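Local coordinates for putative TOXIN related protein (Parabacteroides distasonis ATCC 8503, PDB 3K0Y), which is of unknown function, named as a putative toxin-related protein, and pairs a NigD-like OB domain with a C-terminal beta-sandwich domain, at residues V25-R29 with I76-I81. Residue numbers count along the deposited sequence, not the author numbering.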
ATOM      1  N   VAL A  25       3.154  -1.090  22.804  1.00 56.92           N
ATOM      2  CA  VAL A  25       3.779   0.219  22.507  1.00 55.34           C
ATOM      3  C   VAL A  25       4.276   0.310  21.060  1.00 53.76           C
ATOM      4  O   VAL A  25       4.865  -0.622  20.521  1.00 52.42           O
ATOM      5  CB  VAL A  25       4.980   0.560  23.466  1.00 55.37           C
ATOM      6  CG1 VAL A  25       5.613   1.897  23.097  1.00 54.30           C
ATOM      7  CG2 VAL A  25       4.534   0.587  24.926  1.00 55.20           C
ATOM      8  N   TYR A  26       4.065   1.474  20.453  1.00 52.87           N
ATOM      9  CA  TYR A  26       4.396   1.682  19.042  1.00 51.80           C
ATOM     10  C   TYR A  26       4.528   3.155  18.746  1.00 51.15           C
ATOM     11  O   TYR A  26       3.933   3.983  19.426  1.00 51.12           O
ATOM     12  CB  TYR A  26       3.295   1.072  18.151  1.00 51.22           C
ATOM     13  CG  TYR A  26       1.947   1.771  18.241  1.00 49.86           C
ATOM     14  CD1 TYR A  26       1.043   1.498  19.276  1.00 48.99           C
ATOM     15  CD2 TYR A  26       1.586   2.726  17.299  1.00 50.05           C
ATOM     16  CE1 TYR A  26      -0.198   2.152  19.359  1.00 47.14           C
ATOM     17  CE2 TYR A  26       0.354   3.388  17.361  1.00 49.78           C
ATOM     18  CZ  TYR A  26      -0.531   3.092  18.387  1.00 49.74           C
ATOM     19  OH  TYR A  26      -1.730   3.761  18.414  1.00 49.39           O
ATOM     20  N   TYR A  27       5.302   3.488  17.723  1.00 50.57           N
ATOM     21  CA  TYR A  27       5.218   4.840  17.153  1.00 49.95           C
ATOM     22  C   TYR A  27       4.764   4.764  15.694  1.00 49.04           C
ATOM     23  O   TYR A  27       4.624   3.688  15.149  1.00 49.15           O
ATOM     24  CB  TYR A  27       6.508   5.630  17.348  1.00 49.57           C
ATOM     25  CG  TYR A  27       7.690   5.196  16.535  1.00 50.15           C
ATOM     26  CD1 TYR A  27       7.911   5.712  15.276  1.00 51.50           C
ATOM     27  CD2 TYR A  27       8.616   4.316  17.050  1.00 51.77           C
ATOM     28  CE1 TYR A  27       8.996   5.348  14.550  1.00 52.73           C
ATOM     29  CE2 TYR A  27       9.716   3.946  16.333  1.00 52.00           C
ATOM     30  CZ  TYR A  27       9.904   4.463  15.090  1.00 52.79           C
ATOM     31  OH  TYR A  27      10.995   4.086  14.363  1.00 55.00           O
ATOM     32  N   LEU A  28       4.477   5.903  15.101  1.00 49.26           N
ATOM     33  CA  LEU A  28       3.938   5.964  13.745  1.00 49.59           C
ATOM     34  C   LEU A  28       4.900   6.695  12.861  1.00 50.17           C
ATOM     35  O   LEU A  28       5.393   7.762  13.253  1.00 51.78           O
ATOM     36  CB  LEU A  28       2.604   6.697  13.734  1.00 48.42           C
ATOM     37  CG  LEU A  28       1.506   5.997  14.520  1.00 47.36           C
ATOM     38  CD1 LEU A  28       0.418   6.991  14.815  1.00 47.33           C
ATOM     39  CD2 LEU A  28       0.966   4.804  13.750  1.00 42.20           C
ATOM     40  N   ARG A  29       5.153   6.146  11.672  1.00 50.23           N
ATOM     41  CA  ARG A  29       6.038   6.773  10.675  1.00 50.38           C
ATOM     42  C   ARG A  29       5.225   7.300   9.476  1.00 50.04           C
ATOM     43  O   ARG A  29       4.540   6.545   8.814  1.00 49.92           O
ATOM     44  CB  ARG A  29       7.117   5.778  10.216  1.00 50.35           C
ATOM     45  CG  ARG A  29       8.229   6.468   9.410  1.00 52.09           C
ATOM     46  CD  ARG A  29       9.488   5.659   9.297  1.00 53.39           C
ATOM     47  NE  ARG A  29       9.219   4.383   8.643  1.00 56.51           N
ATOM     48  CZ  ARG A  29       9.351   3.179   9.205  1.00 54.69           C
ATOM     49  NH1 ARG A  29       9.804   3.046  10.429  1.00 56.38           N
ATOM     50  NH2 ARG A  29       9.034   2.098   8.516  1.00 53.53           N
ATOM     51  N   ILE A  76       1.711  12.885  19.984  1.00 54.24           N
ATOM     52  CA  ILE A  76       0.323  12.958  19.506  1.00 52.94           C
ATOM     53  C   ILE A  76      -0.678  12.273  20.404  1.00 52.20           C
ATOM     54  O   ILE A  76      -0.314  11.504  21.289  1.00 51.39           O
ATOM     55  CB  ILE A  76       0.171  12.406  18.049  1.00 52.56           C
ATOM     56  CG1 ILE A  76       0.329  10.873  17.995  1.00 52.23           C
ATOM     57  CG2 ILE A  76       1.148  13.130  17.108  1.00 51.02           C
ATOM     58  CD1 ILE A  76      -0.042  10.215  16.624  1.00 48.66           C
ATOM     59  N   LYS A  77      -1.945  12.623  20.202  1.00 51.91           N
ATOM     60  CA  LYS A  77      -3.057  11.794  20.635  1.00 52.04           C
ATOM     61  C   LYS A  77      -3.612  11.062  19.407  1.00 51.72           C
ATOM     62  O   LYS A  77      -4.013  11.689  18.416  1.00 52.26           O
ATOM     63  CB  LYS A  77      -4.165  12.619  21.245  1.00 52.09           C
ATOM     64  CG  LYS A  77      -5.386  11.799  21.659  1.00 53.89           C
ATOM     65  CD  LYS A  77      -6.395  12.678  22.368  1.00 55.87           C
ATOM     66  CE  LYS A  77      -7.743  12.002  22.459  1.00 57.61           C
ATOM     67  NZ  LYS A  77      -7.757  10.907  23.449  1.00 58.08           N
ATOM     68  N   VAL A  78      -3.601   9.738  19.469  1.00 50.75           N
ATOM     69  CA  VAL A  78      -4.285   8.918  18.496  1.00 49.81           C
ATOM     70  C   VAL A  78      -5.774   9.012  18.798  1.00 49.32           C
ATOM     71  O   VAL A  78      -6.219   8.565  19.829  1.00 49.20           O
ATOM     72  CB  VAL A  78      -3.795   7.440  18.589  1.00 49.86           C
ATOM     73  CG1 VAL A  78      -4.644   6.508  17.704  1.00 48.19           C
ATOM     74  CG2 VAL A  78      -2.300   7.364  18.207  1.00 48.84           C
ATOM     75  N   ASN A  79      -6.537   9.641  17.921  1.00 49.31           N
ATOM     76  CA  ASN A  79      -7.985   9.699  18.091  1.00 49.63           C
ATOM     77  C   ASN A  79      -8.637   8.441  17.563  1.00 49.65           C
ATOM     78  O   ASN A  79      -9.569   7.916  18.180  1.00 50.56           O
ATOM     79  CB  ASN A  79      -8.569  10.910  17.392  1.00 49.66           C
ATOM     80  CG  ASN A  79      -7.932  12.232  17.876  1.00 51.28           C
ATOM     81  OD1 ASN A  79      -7.776  12.460  19.078  1.00 52.06           O
ATOM     82  ND2 ASN A  79      -7.533  13.075  16.933  1.00 52.00           N
ATOM     83  N   ALA A  80      -8.162   7.973  16.412  1.00 49.37           N
ATOM     84  CA  ALA A  80      -8.631   6.711  15.846  1.00 49.37           C
ATOM     85  C   ALA A  80      -7.533   6.118  14.965  1.00 47.80           C
ATOM     86  O   ALA A  80      -6.655   6.807  14.505  1.00 48.25           O
ATOM     87  CB  ALA A  80      -9.951   6.908  15.044  1.00 49.24           C
ATOM     88  N   ILE A  81      -7.573   4.819  14.761  1.00 46.38           N
ATOM     89  CA  ILE A  81      -6.565   4.161  13.950  1.00 46.04           C
ATOM     90  C   ILE A  81      -7.250   2.947  13.321  1.00 45.81           C
ATOM     91  O   ILE A  81      -7.790   2.072  14.028  1.00 45.05           O
ATOM     92  CB  ILE A  81      -5.311   3.809  14.797  1.00 45.57           C
ATOM     93  CG1 ILE A  81      -4.306   2.998  13.983  1.00 44.54           C
ATOM     94  CG2 ILE A  81      -5.737   3.057  16.077  1.00 44.30           C
ATOM     95  CD1 ILE A  81      -2.927   3.015  14.572  1.00 44.22           C
TER
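Segments 25-29 and 76-81, on strands 25-30 and 74-88, face each other across the interior of the NigD-like N-terminal OB domain, a small curled beta-barrel. The segment axes approach to 10.2 Å and run at 94°, a near-orthogonal crossing bridged by side chains alone, with no hydrogen bond between the two backbones. From 25-29 only Y26 and L28 reach across; the alternation of the strand turns Y27 and R29 outward, where R29 forms a salt bridge with D117. At the start of segment 76-81, I76 places its CD1 3.7 Å from CD1 of L28, the closest apolar pair, while its backbone hydrogen bonds to W37 and A39 join it to strand 35-38 and the residue just after it. Past the outward K77, V78 meets both inward residues of 25-29 with one methyl, its CG2 lying 3.7 Å from OH of Y26 and 4.4 Å from CD1 of L28. A classic beta bulge follows, in which N79 and A80 both face N57; neither touches segment 25-29, and the extra residue brings I81 back to the inner side after two outward positions. In its tt rotamer, I81 extends into the core, its CD1 4.3 Å from CE2 of Y26 and 4.4 Å from CD2 of L28.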